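Local coordinates for protein cytochrome c552 (Thermochromatium tepidum, PDB 5ZE8) that probably carries electrons at low potential through five covalently bound c-type hemes in a thermophilic purple sulfur photosynthetic bacterium, at residues Phe287-Lys292 with Ala396-Glu401; Ile298-Trp303 with Tyr388-Lys393; Ser42-Asn47 with Thr206-Thr211. All coordinates share one frame; numbering follows the deposited sequence.

Interaction 1 of 3, residues Phe287-Lys292 with Ala396-Glu401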
loop_
_atom_site.group_PDB
_atom_site.type_symbol
_atom_site.label_atom_id
_atom_site.label_comp_id
_atom_site.label_asym_id
_atom_site.label_seq_id
_atom_site.Cartn_x
_atom_site.Cartn_y
_atom_site.Cartn_z
ATOM N N PHE A 287 -14.076 -13.875 -6.942
ATOM C CA PHE A 287 -15.319 -13.858 -6.206
ATOM C C PHE A 287 -16.403 -14.604 -6.942
ATOM O O PHE A 287 -16.614 -14.333 -8.109
ATOM C CB PHE A 287 -15.681 -12.400 -6.004
ATOM C CG PHE A 287 -16.909 -12.182 -5.131
ATOM C CD1 PHE A 287 -16.843 -12.326 -3.791
ATOM C CD2 PHE A 287 -18.093 -11.813 -5.725
ATOM C CE1 PHE A 287 -18.001 -12.060 -3.011
ATOM C CE2 PHE A 287 -19.220 -11.552 -4.970
ATOM C CZ PHE A 287 -19.172 -11.688 -3.619
ATOM N N ASP A 288 -17.064 -15.526 -6.293
ATOM C CA ASP A 288 -18.180 -16.258 -6.952
ATOM C C ASP A 288 -19.261 -16.647 -5.958
ATOM O O ASP A 288 -19.007 -16.813 -4.787
ATOM C CB ASP A 288 -17.631 -17.496 -7.655
ATOM C CG ASP A 288 -18.528 -18.001 -8.780
ATOM O OD1 ASP A 288 -19.354 -17.229 -9.367
ATOM O OD2 ASP A 288 -18.311 -19.200 -9.052
ATOM N N LEU A 289 -20.499 -16.708 -6.474
ATOM C CA LEU A 289 -21.692 -17.041 -5.693
ATOM C C LEU A 289 -22.356 -18.228 -6.381
ATOM O O LEU A 289 -22.496 -18.188 -7.594
ATOM C CB LEU A 289 -22.674 -15.908 -5.752
ATOM C CG LEU A 289 -24.118 -16.146 -5.285
ATOM C CD1 LEU A 289 -24.040 -16.424 -3.796
ATOM C CD2 LEU A 289 -24.881 -14.889 -5.512
ATOM N N THR A 290 -22.575 -19.262 -5.595
ATOM C CA THR A 290 -23.312 -20.488 -5.997
ATOM C C THR A 290 -24.551 -20.627 -5.144
ATOM O O THR A 290 -24.553 -20.233 -4.003
ATOM C CB THR A 290 -22.470 -21.795 -5.911
ATOM O OG1 THR A 290 -21.936 -22.080 -4.584
ATOM C CG2 THR A 290 -21.456 -21.715 -6.869
ATOM N N THR A 291 -25.638 -21.164 -5.708
ATOM C CA THR A 291 -26.807 -21.462 -4.841
ATOM C C THR A 291 -27.301 -22.857 -5.170
ATOM O O THR A 291 -27.146 -23.282 -6.303
ATOM C CB THR A 291 -27.966 -20.441 -5.012
ATOM O OG1 THR A 291 -28.547 -20.569 -6.304
ATOM C CG2 THR A 291 -27.472 -19.013 -4.873
ATOM N N LYS A 292 -27.814 -23.529 -4.157
ATOM C CA LYS A 292 -28.498 -24.835 -4.319
ATOM C C LYS A 292 -29.831 -24.684 -3.587
ATOM O O LYS A 292 -29.930 -23.947 -2.601
ATOM C CB LYS A 292 -27.699 -25.986 -3.675
ATOM C CG LYS A 292 -26.182 -26.023 -3.913
ATOM C CD LYS A 292 -25.650 -27.357 -4.518
ATOM C CE LYS A 292 -24.180 -27.681 -4.143
ATOM N NZ LYS A 292 -23.300 -28.446 -5.137
ATOM N N ALA A 396 -36.260 -14.133 -6.583
ATOM C CA ALA A 396 -35.961 -14.198 -7.984
ATOM C C ALA A 396 -34.457 -13.997 -8.266
ATOM O O ALA A 396 -33.965 -14.471 -9.285
ATOM C CB ALA A 396 -36.829 -13.205 -8.731
ATOM N N LEU A 397 -33.723 -13.312 -7.367
ATOM C CA LEU A 397 -32.309 -12.968 -7.637
ATOM C C LEU A 397 -31.566 -12.985 -6.311
ATOM O O LEU A 397 -32.077 -12.435 -5.360
ATOM C CB LEU A 397 -32.255 -11.572 -8.146
ATOM C CG LEU A 397 -30.887 -11.012 -8.456
ATOM C CD1 LEU A 397 -30.226 -11.919 -9.521
ATOM C CD2 LEU A 397 -31.050 -9.595 -8.963
ATOM N N VAL A 398 -30.358 -13.553 -6.292
ATOM C CA VAL A 398 -29.443 -13.436 -5.128
ATOM C C VAL A 398 -28.205 -12.720 -5.702
ATOM O O VAL A 398 -27.688 -13.109 -6.760
ATOM C CB VAL A 398 -29.093 -14.786 -4.545
ATOM C CG1 VAL A 398 -28.154 -14.671 -3.397
ATOM C CG2 VAL A 398 -30.330 -15.514 -3.991
ATOM N N ARG A 399 -27.719 -11.683 -4.998
ATOM C CA ARG A 399 -26.660 -10.817 -5.547
ATOM C C ARG A 399 -25.677 -10.622 -4.407
ATOM O O ARG A 399 -26.045 -10.179 -3.308
ATOM C CB ARG A 399 -27.196 -9.517 -6.091
ATOM C CG ARG A 399 -26.101 -8.524 -6.491
ATOM C CD ARG A 399 -26.757 -7.446 -7.294
ATOM N NE ARG A 399 -25.857 -6.324 -7.451
ATOM C CZ ARG A 399 -25.425 -5.810 -8.579
ATOM N NH1 ARG A 399 -25.753 -6.281 -9.796
ATOM N NH2 ARG A 399 -24.620 -4.767 -8.493
ATOM N N GLY A 400 -24.406 -10.926 -4.714
ATOM C CA GLY A 400 -23.321 -10.649 -3.805
ATOM C C GLY A 400 -22.461 -9.528 -4.281
ATOM O O GLY A 400 -22.154 -9.438 -5.489
ATOM N N GLU A 401 -22.018 -8.695 -3.331
ATOM C CA GLU A 401 -21.211 -7.569 -3.637
ATOM C C GLU A 401 -20.075 -7.498 -2.628
ATOM O O GLU A 401 -20.304 -7.643 -1.438
ATOM C CB GLU A 401 -21.987 -6.255 -3.579
ATOM C CG GLU A 401 -23.063 -6.114 -4.633
ATOM C CD GLU A 401 -23.925 -4.858 -4.514
ATOM O OE1 GLU A 401 -23.850 -4.063 -3.553
ATOM O OE2 GLU A 401 -24.700 -4.574 -5.470
#
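Leu289 and Phe287 project from one strand onto Val398 and Gly400 of another, and no hydrogen bond joins the two segments. The strand axes run roughly antiparallel, at 156°, and come within 7.9 Å. Along 396-401, the chain starts with a classic beta bulge, in which Ala396 and Leu397 both face Tyr328. Val398 then points toward Leu289. The two side chains cross at about a right angle, with CG1 of Val398 3.9 Å from CD2 of Leu289. The same CD2 lies 3.6 Å from the carbonyl oxygen of Val398. Arg399 turns the other way. Its NE and NH2 grip Glu401 side-on, both bonding to OE2 on its anti side; Arg399 NE to Glu401 OE2 is 2.9 Å. Arg399 NH1 makes a further salt bridge to Glu432, and Glu401 OE1 is hydrogen-bonded to Tyr403 OH. Gly400 is where the Phe287 ring fits. CG of Phe287 is anti to the backbone N (chi1 -175°), and the ring puts its CE2 edge 3.7 Å from Gly400 O. A beta carbon at Gly400 would lie 3.3 Å from Phe287 CZ, so the glycine permits this close approach. With an alanine here instead of Phe287, the edge contact on Gly400 would be lost and a gap would probably open between the strands. At Glu401, the backbone N is 4.1 Å from Phe287 CZ. The contact joins two antiparallel sheets packed face to face, as in a beta sandwich. Strand 285-294 is an outer strand of one. Strand 397-405 lies between strands 320-328 and 426-434 in the other. Leu323 touches Phe287, and Leu325 touches Leu289.

Interaction 2 of 3, residues Ile298-Trp303 with Tyr388-Lys393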
loop_
_atom_site.group_PDB
_atom_site.type_symbol
_atom_site.label_atom_id
_atom_site.label_comp_id
_atom_site.label_asym_id
_atom_site.label_seq_id
_atom_site.Cartn_x
_atom_site.Cartn_y
_atom_site.Cartn_z
ATOM N N ILE A 298 -32.803 -21.276 0.272
ATOM C CA ILE A 298 -31.794 -21.295 -0.769
ATOM C C ILE A 298 -30.463 -21.311 0.027
ATOM O O ILE A 298 -30.221 -20.448 0.833
ATOM C CB ILE A 298 -31.844 -20.031 -1.647
ATOM C CG1 ILE A 298 -33.141 -19.990 -2.465
ATOM C CG2 ILE A 298 -30.552 -19.894 -2.459
ATOM C CD1 ILE A 298 -33.482 -18.573 -2.830
ATOM N N ALA A 299 -29.664 -22.343 -0.145
ATOM C CA ALA A 299 -28.300 -22.371 0.374
ATOM C C ALA A 299 -27.385 -21.625 -0.614
ATOM O O ALA A 299 -27.141 -22.022 -1.723
ATOM C CB ALA A 299 -27.842 -23.792 0.584
ATOM N N ALA A 300 -26.826 -20.509 -0.140
ATOM C CA ALA A 300 -25.997 -19.609 -0.962
ATOM C C ALA A 300 -24.574 -19.757 -0.443
ATOM O O ALA A 300 -24.366 -19.719 0.710
ATOM C CB ALA A 300 -26.506 -18.148 -0.803
ATOM N N GLN A 301 -23.625 -20.014 -1.348
ATOM C CA GLN A 301 -22.213 -20.148 -0.985
ATOM C C GLN A 301 -21.466 -19.055 -1.665
ATOM O O GLN A 301 -21.552 -18.931 -2.898
ATOM C CB GLN A 301 -21.683 -21.498 -1.435
ATOM C CG GLN A 301 -22.292 -22.695 -0.701
ATOM C CD GLN A 301 -23.537 -23.226 -1.379
ATOM O OE1 GLN A 301 -23.524 -23.495 -2.582
ATOM N NE2 GLN A 301 -24.624 -23.394 -0.614
ATOM N N VAL A 302 -20.735 -18.256 -0.875
ATOM C CA VAL A 302 -19.933 -17.165 -1.389
ATOM C C VAL A 302 -18.486 -17.666 -1.253
ATOM O O VAL A 302 -18.074 -18.079 -0.203
ATOM C CB VAL A 302 -20.169 -15.830 -0.642
ATOM C CG1 VAL A 302 -19.176 -14.788 -1.124
ATOM C CG2 VAL A 302 -21.559 -15.350 -0.901
ATOM N N TRP A 303 -17.766 -17.708 -2.375
ATOM C CA TRP A 303 -16.351 -18.101 -2.410
ATOM C C TRP A 303 -15.488 -16.896 -2.742
ATOM O O TRP A 303 -15.752 -16.171 -3.760
ATOM C CB TRP A 303 -16.157 -19.212 -3.457
ATOM C CG TRP A 303 -17.154 -20.365 -3.313
ATOM C CD1 TRP A 303 -18.441 -20.437 -3.842
ATOM C CD2 TRP A 303 -16.958 -21.576 -2.590
ATOM N NE1 TRP A 303 -19.047 -21.632 -3.479
ATOM C CE2 TRP A 303 -18.164 -22.350 -2.713
ATOM C CE3 TRP A 303 -15.892 -22.094 -1.840
ATOM C CZ2 TRP A 303 -18.307 -23.605 -2.119
ATOM C CZ3 TRP A 303 -16.054 -23.354 -1.244
ATOM C CH2 TRP A 303 -17.259 -24.085 -1.394
ATOM N N TYR A 388 -24.740 -19.177 3.538
ATOM C CA TYR A 388 -25.945 -18.583 4.046
ATOM C C TYR A 388 -27.188 -19.398 3.727
ATOM O O TYR A 388 -27.216 -20.104 2.726
ATOM C CB TYR A 388 -26.071 -17.200 3.441
ATOM C CG TYR A 388 -25.034 -16.243 3.966
ATOM C CD1 TYR A 388 -25.252 -15.491 5.101
ATOM C CD2 TYR A 388 -23.834 -16.044 3.288
ATOM C CE1 TYR A 388 -24.282 -14.528 5.523
ATOM C CE2 TYR A 388 -22.886 -15.161 3.733
ATOM C CZ TYR A 388 -23.083 -14.413 4.846
ATOM O OH TYR A 388 -22.098 -13.514 5.332
ATOM N N GLU A 389 -28.195 -19.297 4.594
ATOM C CA GLU A 389 -29.494 -19.950 4.377
ATOM C C GLU A 389 -30.568 -18.872 4.236
ATOM O O GLU A 389 -30.877 -18.135 5.164
ATOM C CB GLU A 389 -29.757 -20.901 5.519
ATOM C CG GLU A 389 -28.731 -22.040 5.619
ATOM C CD GLU A 389 -29.075 -23.283 4.819
ATOM O OE1 GLU A 389 -28.515 -24.351 5.141
ATOM O OE2 GLU A 389 -29.931 -23.242 3.900
ATOM N N ILE A 390 -31.047 -18.743 3.034
ATOM C CA ILE A 390 -31.937 -17.642 2.652
ATOM C C ILE A 390 -33.384 -18.217 2.503
ATOM O O ILE A 390 -33.599 -19.099 1.701
ATOM C CB ILE A 390 -31.545 -16.966 1.303
ATOM C CG1 ILE A 390 -30.094 -16.381 1.395
ATOM C CG2 ILE A 390 -32.516 -15.819 0.999
ATOM C CD1 ILE A 390 -29.605 -15.836 0.096
ATOM N N PRO A 391 -34.358 -17.616 3.195
ATOM C CA PRO A 391 -35.744 -18.068 2.949
ATOM C C PRO A 391 -36.092 -17.921 1.454
ATOM O O PRO A 391 -35.816 -16.857 0.811
ATOM C CB PRO A 391 -36.579 -17.137 3.844
ATOM C CG PRO A 391 -35.606 -16.546 4.813
ATOM C CD PRO A 391 -34.277 -16.518 4.185
ATOM N N ALA A 392 -36.664 -18.973 0.832
ATOM C CA ALA A 392 -36.811 -19.000 -0.605
ATOM C C ALA A 392 -38.025 -18.272 -1.163
ATOM O O ALA A 392 -37.988 -17.894 -2.316
ATOM C CB ALA A 392 -36.767 -20.444 -1.142
ATOM N N LYS A 393 -39.073 -18.079 -0.331
ATOM C CA LYS A 393 -40.322 -17.426 -0.749
ATOM C C LYS A 393 -40.132 -16.123 -1.512
ATOM O O LYS A 393 -39.646 -15.121 -0.960
ATOM C CB LYS A 393 -41.211 -17.201 0.508
ATOM C CG LYS A 393 -42.358 -16.205 0.302
ATOM C CD LYS A 393 -43.461 -16.390 1.343
ATOM C CE LYS A 393 -44.577 -17.244 0.753
ATOM N NZ LYS A 393 -45.595 -17.684 1.751
#
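Ile298 and Ile390 face each other as a hydrogen-bonded antiparallel pair, with their side chains on the same face of the sheet. Ile298 CB is 4.3 Å from Ile390 CB. In Ile298, CG1 sits beside the backbone N (chi1 -67°). This branch reaches Ala392 instead of Ile390, with Ile298 CG1 3.9 Å from Ala392 CB. CD1 of Ile390 extends the other way and meets Ala300 CB diagonally at 4.0 Å. Ala300 pairs with Tyr388 on this same face. The small methyl lies beside the base of the tyrosine, whose ring extends beyond it to a hydrogen bond between OH and Asp347. Between these two pairs is a non-hydrogen-bonded one, Ala299 with Glu389, on the opposite face. The Glu389 chain bends at chi2 (-89°), which brings Glu389 OE2 within 4.0 Å of Ala299 CB. Asp294 OD2 is also near this carboxylate oxygen, and the two like charges would probably raise the affinity of one for a proton. Four backbone bonds hold the register. Ile298 N donates to Ile390 O at 2.7 Å, and Ile390 N returns a bond to Ile298 O. Ala300 and Tyr388 exchange the other two. Tyr388 O also receives a CA-H...O contact from Ala299 CA at 3.4 Å. Strand 297-306 is the middle strand of its three-stranded sheet, between 285-294 and 383-391. The face bearing Ala300, Tyr388 and Ile390 packs on Leu323, Leu325 and Ala327 of strand 320-328, which belongs to the second sheet.

Interaction 3 of 3, residues Ser42-Asn47 with Thr206-Thr211. With HEC (heme c), chain B.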
loop_
_atom_site.group_PDB
_atom_site.type_symbol
_atom_site.label_atom_id
_atom_site.label_comp_id
_atom_site.label_asym_id
_atom_site.label_seq_id
_atom_site.Cartn_x
_atom_site.Cartn_y
_atom_site.Cartn_z
ATOM N N SER A 42 12.632 14.780 -9.523
ATOM C CA SER A 42 12.121 13.765 -10.487
ATOM C C SER A 42 11.882 14.397 -11.886
ATOM O O SER A 42 11.822 13.677 -12.920
ATOM C CB SER A 42 10.857 13.102 -9.944
ATOM O OG SER A 42 11.109 12.548 -8.637
ATOM N N GLU A 43 11.637 15.715 -11.906
ATOM C CA GLU A 43 11.470 16.433 -13.157
ATOM C C GLU A 43 12.742 16.321 -14.026
ATOM O O GLU A 43 12.631 16.380 -15.263
ATOM C CB GLU A 43 11.092 17.909 -12.894
ATOM C CG GLU A 43 9.832 18.092 -12.119
ATOM C CD GLU A 43 8.591 17.610 -12.843
ATOM O OE1 GLU A 43 8.519 17.824 -14.069
ATOM O OE2 GLU A 43 7.642 17.054 -12.173
ATOM N N LEU A 44 13.918 16.243 -13.449
ATOM C CA LEU A 44 15.134 16.086 -14.224
ATOM C C LEU A 44 15.137 14.734 -14.919
ATOM O O LEU A 44 15.319 14.656 -16.111
ATOM C CB LEU A 44 16.406 16.212 -13.364
ATOM C CG LEU A 44 17.674 15.894 -14.222
ATOM C CD1 LEU A 44 17.749 16.901 -15.387
ATOM C CD2 LEU A 44 18.939 15.882 -13.447
ATOM N N CYS A 45 14.791 13.678 -14.211
ATOM C CA CYS A 45 14.703 12.342 -14.736
ATOM C C CYS A 45 13.725 12.232 -15.857
ATOM O O CYS A 45 13.958 11.508 -16.806
ATOM C CB CYS A 45 14.373 11.350 -13.607
ATOM S SG CYS A 45 15.296 11.483 -12.079
ATOM N N ALA A 46 12.612 12.990 -15.803
ATOM C CA ALA A 46 11.545 12.961 -16.750
ATOM C C ALA A 46 12.011 13.413 -18.097
ATOM O O ALA A 46 11.398 13.023 -19.059
ATOM C CB ALA A 46 10.421 13.886 -16.342
ATOM N N ASN A 47 13.114 14.126 -18.157
ATOM C CA ASN A 47 13.651 14.469 -19.504
ATOM C C ASN A 47 13.926 13.298 -20.392
ATOM O O ASN A 47 13.753 13.423 -21.606
ATOM C CB ASN A 47 14.891 15.290 -19.353
ATOM C CG ASN A 47 14.611 16.696 -18.899
ATOM O OD1 ASN A 47 15.274 17.196 -18.025
ATOM N ND2 ASN A 47 13.643 17.351 -19.534
ATOM N N THR A 206 22.796 21.385 -20.070
ATOM C CA THR A 206 23.755 20.446 -19.515
ATOM C C THR A 206 22.991 19.633 -18.457
ATOM O O THR A 206 22.257 20.207 -17.630
ATOM C CB THR A 206 25.055 21.106 -18.965
ATOM O OG1 THR A 206 24.917 21.470 -17.591
ATOM C CG2 THR A 206 25.412 22.325 -19.772
ATOM N N ILE A 207 23.112 18.317 -18.595
ATOM C CA ILE A 207 22.635 17.336 -17.590
ATOM C C ILE A 207 23.850 16.937 -16.756
ATOM O O ILE A 207 24.827 16.457 -17.277
ATOM C CB ILE A 207 22.022 16.084 -18.249
ATOM C CG1 ILE A 207 20.911 16.485 -19.255
ATOM C CG2 ILE A 207 21.501 15.067 -17.191
ATOM C CD1 ILE A 207 19.709 17.237 -18.690
ATOM N N PRO A 208 23.763 17.111 -15.427
ATOM C CA PRO A 208 24.958 16.706 -14.675
ATOM C C PRO A 208 25.193 15.170 -14.748
ATOM O O PRO A 208 24.236 14.385 -15.049
ATOM C CB PRO A 208 24.595 17.145 -13.292
ATOM C CG PRO A 208 23.096 16.982 -13.196
ATOM C CD PRO A 208 22.623 17.405 -14.568
ATOM N N ALA A 209 26.423 14.726 -14.447
ATOM C CA ALA A 209 26.672 13.325 -14.285
ATOM C C ALA A 209 25.733 12.773 -13.147
ATOM O O ALA A 209 25.583 13.357 -12.057
ATOM C CB ALA A 209 28.127 13.068 -13.954
ATOM N N LEU A 210 25.097 11.667 -13.466
ATOM C CA LEU A 210 24.151 10.933 -12.597
ATOM C C LEU A 210 24.686 9.514 -12.451
ATOM O O LEU A 210 24.185 8.593 -13.038
ATOM C CB LEU A 210 22.724 10.961 -13.244
ATOM C CG LEU A 210 22.134 12.380 -13.274
ATOM C CD1 LEU A 210 20.816 12.227 -14.009
ATOM C CD2 LEU A 210 21.890 12.962 -11.858
ATOM N N THR A 211 25.764 9.381 -11.695
ATOM C CA THR A 211 26.552 8.231 -11.657
ATOM C C THR A 211 25.761 7.107 -11.052
ATOM O O THR A 211 24.970 7.353 -10.119
ATOM C CB THR A 211 27.753 8.560 -10.785
ATOM O OG1 THR A 211 28.447 9.646 -11.460
ATOM C CG2 THR A 211 28.714 7.402 -10.597
HETATM FE FE HEC B . 18.403 7.398 -16.603
HETATM C CHA HEC B . 18.708 4.162 -17.711
HETATM C CHB HEC B . 17.428 6.277 -13.522
HETATM C CHC HEC B . 18.001 10.630 -15.505
HETATM C CHD HEC B . 19.240 8.591 -19.688
HETATM N NA HEC B . 18.184 5.597 -15.752
HETATM C C1A HEC B . 18.376 4.379 -16.390
HETATM C C2A HEC B . 18.143 3.305 -15.483
HETATM C C3A HEC B . 17.744 3.885 -14.295
HETATM C C4A HEC B . 17.797 5.310 -14.442
HETATM C CMA HEC B . 17.404 3.173 -12.994
HETATM C CAA HEC B . 18.179 1.840 -15.818
HETATM C CBA HEC B . 19.577 1.235 -16.006
HETATM C CGA HEC B . 19.329 -0.265 -16.062
HETATM O O1A HEC B . 18.960 -0.784 -17.121
HETATM O O2A HEC B . 19.616 -1.023 -15.114
HETATM N NB HEC B . 17.835 8.275 -14.831
HETATM C C1B HEC B . 17.457 7.614 -13.701
HETATM C C2B HEC B . 17.086 8.565 -12.732
HETATM C C3B HEC B . 17.194 9.815 -13.234
HETATM C C4B HEC B . 17.722 9.582 -14.605
HETATM C CMB HEC B . 16.558 8.089 -11.347
HETATM C CAB HEC B . 17.093 11.131 -12.519
HETATM C CBB HEC B . 17.816 11.302 -11.286
HETATM N NC HEC B . 18.615 9.255 -17.461
HETATM C C1C HEC B . 18.402 10.458 -16.801
HETATM C C2C HEC B . 18.514 11.527 -17.738
HETATM C C3C HEC B . 18.817 10.968 -18.978
HETATM C C4C HEC B . 18.915 9.561 -18.778
HETATM C CMC HEC B . 18.171 12.963 -17.385
HETATM C CAC HEC B . 19.019 11.622 -20.324
HETATM C CBC HEC B . 19.709 12.804 -20.442
HETATM N ND HEC B . 18.847 6.562 -18.283
HETATM C C1D HEC B . 19.176 7.232 -19.451
HETATM C C2D HEC B . 19.425 6.278 -20.510
HETATM C C3D HEC B . 19.292 5.054 -19.985
HETATM C C4D HEC B . 18.923 5.255 -18.552
HETATM C CMD HEC B . 19.792 6.591 -21.964
HETATM C CAD HEC B . 19.380 3.736 -20.713
HETATM C CBD HEC B . 18.012 3.237 -21.176
HETATM C CGD HEC B . 16.947 4.152 -21.702
HETATM O O1D HEC B . 17.064 4.608 -22.884
HETATM O O2D HEC B . 15.952 4.413 -20.956
#
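Leu44 meets Ile207, Pro208 and Leu210 beside a heme attached through a CXXCH motif. Cys45, next in the chain, is the first cysteine of that motif. From its CB, Leu44 points toward segment 206-211. CG is anti to the backbone N (chi1 174°), which carries the two methyl groups outward from the short helix 42-46. There the chain forks. Leu44 CD1 goes to Ile207, passing alongside it in the opposite direction, and lies 3.9 Å from Ile207 CD1. CD2 serves two partners. Leu44 CD2 approaches the CD corner of the Pro208 ring at 4.1 Å, and it meets Leu210 CD1 tip to tip, equally far away. The fork thus makes apolar contact with the turn after strand 205-207, and no hydrogen bond joins the two segments. Leu44, Ile207 and Leu210 also line the heme pocket. Ile207 divides its branches: CD1 faces Leu44, while Ile207 CG2 packs 3.9 Å from the heme methyl CMC. The carbonyl oxygen of Leu44 is also close to that methyl. Leu210 CD1 lies above the rim of the porphyrin, 3.6 Å from the bridging carbon CHC. The backbone oxygen of Leu210 is hydrogen-bonded to His195 ND1. Cys45 also touches a second heme and the side chain of Cys127 in helix 127-131. Its own thioether fixes the porphyrin to the helix, with Cys45 SG bonded to heme CAB at 1.9 Å.

Interactions 1 and 2 lie together in the beta region, with centres 8 Å apart, and share one sheet. Strands 285-294 and 297-306 are neighbours there, joined by probable backbone hydrogen bonds such as Thr290 O to Gln301 N. Interaction 2 works within that sheet, chiefly through backbone pairing. Interaction 1 works between sheets, through side chains. Both are partly buried, with apolar residues inside and charged ones such as Glu389 outside. Interaction 3 is about 54 Å from interaction 1, centre to centre, on the other side of the chain's centre. It is also partly buried, and apolar like interaction 1, but it joins a helix to a turn and a covalently bound heme.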